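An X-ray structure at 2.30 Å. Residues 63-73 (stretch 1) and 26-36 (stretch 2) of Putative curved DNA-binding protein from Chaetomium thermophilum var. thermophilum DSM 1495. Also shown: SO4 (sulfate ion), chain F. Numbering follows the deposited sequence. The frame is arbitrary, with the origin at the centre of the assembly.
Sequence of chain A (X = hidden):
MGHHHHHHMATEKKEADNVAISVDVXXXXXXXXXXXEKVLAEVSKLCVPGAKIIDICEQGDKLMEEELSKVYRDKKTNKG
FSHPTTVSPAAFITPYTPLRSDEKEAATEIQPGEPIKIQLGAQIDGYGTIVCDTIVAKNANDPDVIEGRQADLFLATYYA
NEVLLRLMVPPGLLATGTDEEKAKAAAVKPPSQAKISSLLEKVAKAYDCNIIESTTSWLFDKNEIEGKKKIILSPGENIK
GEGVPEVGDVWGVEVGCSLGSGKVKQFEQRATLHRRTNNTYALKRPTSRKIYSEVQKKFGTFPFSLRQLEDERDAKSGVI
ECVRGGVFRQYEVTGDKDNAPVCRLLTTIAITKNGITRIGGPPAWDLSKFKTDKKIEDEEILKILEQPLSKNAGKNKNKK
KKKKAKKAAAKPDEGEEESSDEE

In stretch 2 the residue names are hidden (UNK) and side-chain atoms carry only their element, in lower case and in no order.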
# COMPACT_ATOMS: atom_id res chain seq x y z
N LEU A 63 3.01 6.93 -17.70
CA LEU A 63 4.18 7.45 -17.06
C LEU A 63 5.11 6.41 -16.50
O LEU A 63 6.28 6.57 -16.60
CB LEU A 63 3.77 8.34 -15.95
CG LEU A 63 3.65 9.68 -16.55
CD1 LEU A 63 2.74 10.52 -15.70
CD2 LEU A 63 5.07 10.16 -16.52
N MET A 64 4.57 5.38 -15.90
CA MET A 64 5.33 4.33 -15.32
C MET A 64 6.12 3.60 -16.36
O MET A 64 7.26 3.30 -16.19
CB MET A 64 4.42 3.35 -14.63
CG MET A 64 5.10 2.18 -13.98
SD MET A 64 5.93 2.62 -12.47
CE MET A 64 4.59 2.65 -11.36
N GLU A 65 5.48 3.32 -17.46
CA GLU A 65 6.19 2.65 -18.53
C GLU A 65 7.32 3.52 -19.11
O GLU A 65 8.42 3.03 -19.33
CB GLU A 65 5.24 2.15 -19.61
CG GLU A 65 4.30 1.07 -19.12
CD GLU A 65 3.49 0.44 -20.25
OE1 GLU A 65 3.65 0.87 -21.41
OE2 GLU A 65 2.70 -0.48 -19.97
N GLU A 66 7.05 4.80 -19.34
CA GLU A 66 8.10 5.71 -19.80
C GLU A 66 9.28 5.70 -18.83
O GLU A 66 10.44 5.53 -19.24
CB GLU A 66 7.57 7.15 -19.94
CG GLU A 66 6.47 7.33 -20.98
CD GLU A 66 5.74 8.68 -20.84
OE1 GLU A 66 6.22 9.55 -20.08
OE2 GLU A 66 4.69 8.87 -21.49
N GLU A 67 9.00 5.89 -17.54
CA GLU A 67 10.05 5.90 -16.53
C GLU A 67 10.82 4.60 -16.57
O GLU A 67 12.05 4.60 -16.50
CB GLU A 67 9.49 6.14 -15.12
CG GLU A 67 8.96 7.54 -14.89
CD GLU A 67 10.02 8.60 -15.17
OE1 GLU A 67 11.21 8.37 -14.89
OE2 GLU A 67 9.65 9.67 -15.70
N LEU A 68 10.09 3.50 -16.69
CA LEU A 68 10.70 2.17 -16.71
C LEU A 68 11.63 2.00 -17.91
O LEU A 68 12.71 1.43 -17.79
CB LEU A 68 9.63 1.07 -16.69
CG LEU A 68 8.99 0.78 -15.32
CD1 LEU A 68 7.83 -0.16 -15.41
CD2 LEU A 68 10.05 0.23 -14.36
N SER A 69 11.21 2.50 -19.06
CA SER A 69 12.02 2.33 -20.26
C SER A 69 13.30 3.17 -20.20
O SER A 69 14.20 2.99 -21.02
CB SER A 69 11.22 2.69 -21.52
OG SER A 69 11.10 4.09 -21.63
N LYS A 70 13.37 4.09 -19.24
CA LYS A 70 14.53 4.95 -19.09
C LYS A 70 15.62 4.37 -18.18
O LYS A 70 16.66 5.00 -18.00
CB LYS A 70 14.12 6.34 -18.61
CG LYS A 70 13.24 7.08 -19.61
CD LYS A 70 13.14 8.58 -19.31
CE LYS A 70 12.35 8.88 -18.05
NZ LYS A 70 11.61 10.18 -18.18
N VAL A 71 15.39 3.19 -17.63
CA VAL A 71 16.39 2.57 -16.75
C VAL A 71 16.68 1.13 -17.16
O VAL A 71 15.95 0.58 -17.99
CB VAL A 71 15.97 2.61 -15.26
CG1 VAL A 71 15.76 4.04 -14.80
CG2 VAL A 71 14.71 1.78 -15.03
N TYR A 72 17.72 0.53 -16.58
CA TYR A 72 18.13 -0.84 -16.93
C TYR A 72 17.81 -1.19 -18.37
O TYR A 72 17.07 -2.15 -18.63
CB TYR A 72 17.52 -1.88 -15.98
CG TYR A 72 18.01 -1.74 -14.57
CD1 TYR A 72 17.54 -0.73 -13.75
CD2 TYR A 72 18.98 -2.61 -14.06
CE1 TYR A 72 17.99 -0.58 -12.46
CE2 TYR A 72 19.44 -2.47 -12.75
CZ TYR A 72 18.95 -1.44 -11.96
OH TYR A 72 19.38 -1.26 -10.65
N ARG A 73 18.35 -0.41 -19.29
CA ARG A 73 18.13 -0.60 -20.72
C ARG A 73 19.09 -1.66 -21.20
O ARG A 73 18.72 -2.59 -21.91
CB ARG A 73 18.38 0.71 -21.47
CG ARG A 73 17.48 1.85 -21.04
CD ARG A 73 17.78 3.13 -21.81
NE ARG A 73 19.07 3.70 -21.42
CZ ARG A 73 19.25 4.97 -21.07
NH1 ARG A 73 18.21 5.80 -21.07
NH2 ARG A 73 20.46 5.40 -20.72
N UNK A 26 19.44 -3.98 -2.87
CA UNK A 26 19.03 -2.73 -2.27
C UNK A 26 18.87 -1.66 -3.36
O UNK A 26 17.88 -0.92 -3.38
c UNK A 26 18.22 -1.74 0.37
c UNK A 26 19.61 -1.38 -0.11
c UNK A 26 20.06 -2.32 -1.23
c UNK A 26 20.64 -1.42 1.03
N UNK A 27 19.83 -1.61 -4.28
CA UNK A 27 19.86 -0.62 -5.36
C UNK A 27 18.72 -0.80 -6.37
O UNK A 27 18.22 0.18 -6.93
c UNK A 27 21.28 0.34 -7.24
c UNK A 27 21.24 -0.65 -6.09
o UNK A 27 22.27 -0.32 -5.15
N UNK A 28 18.30 -2.04 -6.59
CA UNK A 28 17.17 -2.32 -7.48
C UNK A 28 15.85 -1.90 -6.84
O UNK A 28 15.01 -1.30 -7.49
c UNK A 28 18.25 -4.13 -8.93
c UNK A 28 17.16 -3.79 -7.90
n UNK A 28 19.96 -7.32 -10.23
c UNK A 28 18.47 -5.64 -9.09
c UNK A 28 19.50 -5.90 -10.20
N UNK A 29 15.68 -2.23 -5.56
CA UNK A 29 14.57 -1.69 -4.79
C UNK A 29 14.58 -0.18 -4.87
O UNK A 29 13.56 0.44 -5.12
c UNK A 29 14.66 -2.12 -3.33
c UNK A 29 14.05 -3.47 -3.03
c UNK A 29 12.13 -4.88 -2.88
c UNK A 29 12.69 -3.67 -3.16
o UNK A 29 12.36 -7.12 -2.17
c UNK A 29 12.93 -5.92 -2.46
c UNK A 29 14.28 -5.75 -2.31
c UNK A 29 14.83 -4.52 -2.59
N UNK A 30 15.75 0.42 -4.67
CA UNK A 30 15.85 1.88 -4.68
C UNK A 30 15.51 2.49 -6.04
O UNK A 30 14.91 3.56 -6.12
c UNK A 30 16.71 4.50 -3.03
n UNK A 30 15.72 6.59 -2.16
c UNK A 30 17.39 3.87 -4.24
c UNK A 30 17.23 2.36 -4.22
c UNK A 30 16.69 6.02 -3.13
N UNK A 31 15.91 1.83 -7.12
CA UNK A 31 15.57 2.32 -8.45
C UNK A 31 14.06 2.29 -8.62
O UNK A 31 13.46 3.21 -9.16
o UNK A 31 17.59 1.30 -9.34
c UNK A 31 16.19 1.46 -9.56
c UNK A 31 15.97 2.13 -10.90
N UNK A 32 13.45 1.19 -8.18
CA UNK A 32 12.00 1.06 -8.19
C UNK A 32 11.31 2.16 -7.38
O UNK A 32 10.31 2.71 -7.82
c UNK A 32 11.59 -0.32 -7.70
N UNK A 33 11.83 2.45 -6.19
CA UNK A 33 11.26 3.46 -5.32
C UNK A 33 11.29 4.85 -5.95
O UNK A 33 10.32 5.58 -5.89
c UNK A 33 12.00 3.48 -3.99
N UNK A 34 12.42 5.22 -6.53
CA UNK A 34 12.54 6.52 -7.15
C UNK A 34 11.53 6.65 -8.28
O UNK A 34 10.90 7.69 -8.44
c UNK A 34 16.39 7.26 -7.14
o UNK A 34 17.04 6.35 -7.65
c UNK A 34 14.99 7.02 -6.57
n UNK A 34 16.83 8.51 -7.08
c UNK A 34 13.96 6.76 -7.67
N UNK A 35 11.35 5.59 -9.06
CA UNK A 35 10.34 5.62 -10.11
C UNK A 35 8.94 5.75 -9.50
O UNK A 35 8.15 6.57 -9.95
c UNK A 35 9.11 4.30 -11.86
c UNK A 35 10.39 4.39 -11.04
c UNK A 35 11.58 4.49 -12.01
c UNK A 35 11.83 3.22 -12.84
N UNK A 36 8.64 4.95 -8.48
CA UNK A 36 7.30 4.97 -7.90
C UNK A 36 6.99 6.33 -7.29
O UNK A 36 5.90 6.84 -7.45
o UNK A 36 7.62 2.65 -7.27
c UNK A 36 7.12 3.89 -6.83
S SO4 F . 20.67 2.77 -17.71
O1 SO4 F . 20.38 4.04 -17.05
O2 SO4 F . 21.29 1.87 -16.74
O3 SO4 F . 19.43 2.17 -18.21
O4 SO4 F . 21.56 2.96 -18.85

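Position 26 carries four carbons, forked at the second, and lies out of reach of stretch 1: Leu 26. At position 27 one carbon bears an oxygen and a carbon, the branching of threonine; the branch carbon lies 4.2 Å from Tyr 72 OH, a marginal approach. This is Thr 27, and the carbon is CG2.

Position 28 has four carbons in a row ending in nitrogen, hence Lys 28. Its CG comes within 3.5 Å of Tyr 72 OH, so the aliphatic part of the chain packs there. Position 29 shows one carbon and a six-carbon ring bearing an oxygen, turned to other parts of the structure: Tyr 29. Position 30 repeats the unbranched four-carbon chain with terminal nitrogen, but its side chain stays out of reach of stretch 1; it is Lys 30.

Position 31 again has one carbon carrying an oxygen and a carbon, with CA-to-CB directed toward stretch 1. The oxygen is 3.4 Å from Tyr 72 OH, near the plane of the tyrosine ring and at its edge. The residue is Thr 31. Its OG1 donates to Thr 27 O at 2.7 Å, one turn earlier, and accepts a weak hydrogen bond from Tyr 72 OH.

Positions 32 and 33 each have a single side-chain carbon, are buried and make no contact across the pair: Ala 32 and Ala 33. Position 34 has three carbons, the third bearing oxygen and nitrogen, an amide that is exposed and out of reach: Gln 34.

Position 35 has four carbons, forked at the first, with one arm two carbons long, which identifies Ile 35. The short arm, CG2, lies 3.6 Å from Met 64 SD and 3.8 Å from Glu 67 CB; the long arm ends in CD1, 3.8 Å from Leu 68 CD2 and 3.9 Å from Val 71 CG2. Position 36 has one carbon and one oxygen, its CA-to-CB bond pointing away: Ser 36, whose OG donates to Ala 32 O at 2.7 Å.

The helix axes approach to 10.3 Å at 140°, closer to antiparallel than parallel, and the contact buries 393 Å² in total. Ile 35 supplies 113 Å², the largest share of any residue, and Ile 35 CA lies 6.4 Å from Glu 67 CA. Apolar packing around it therefore anchors the pair. Beyond the helical part of stretch 1, Tyr 72 covers the earlier turns of stretch 2, where the weak bond to Thr 31 is the only hydrogen bond between the stretches.

Stretch 2, residues 26-36: LTKYKTAAQIS
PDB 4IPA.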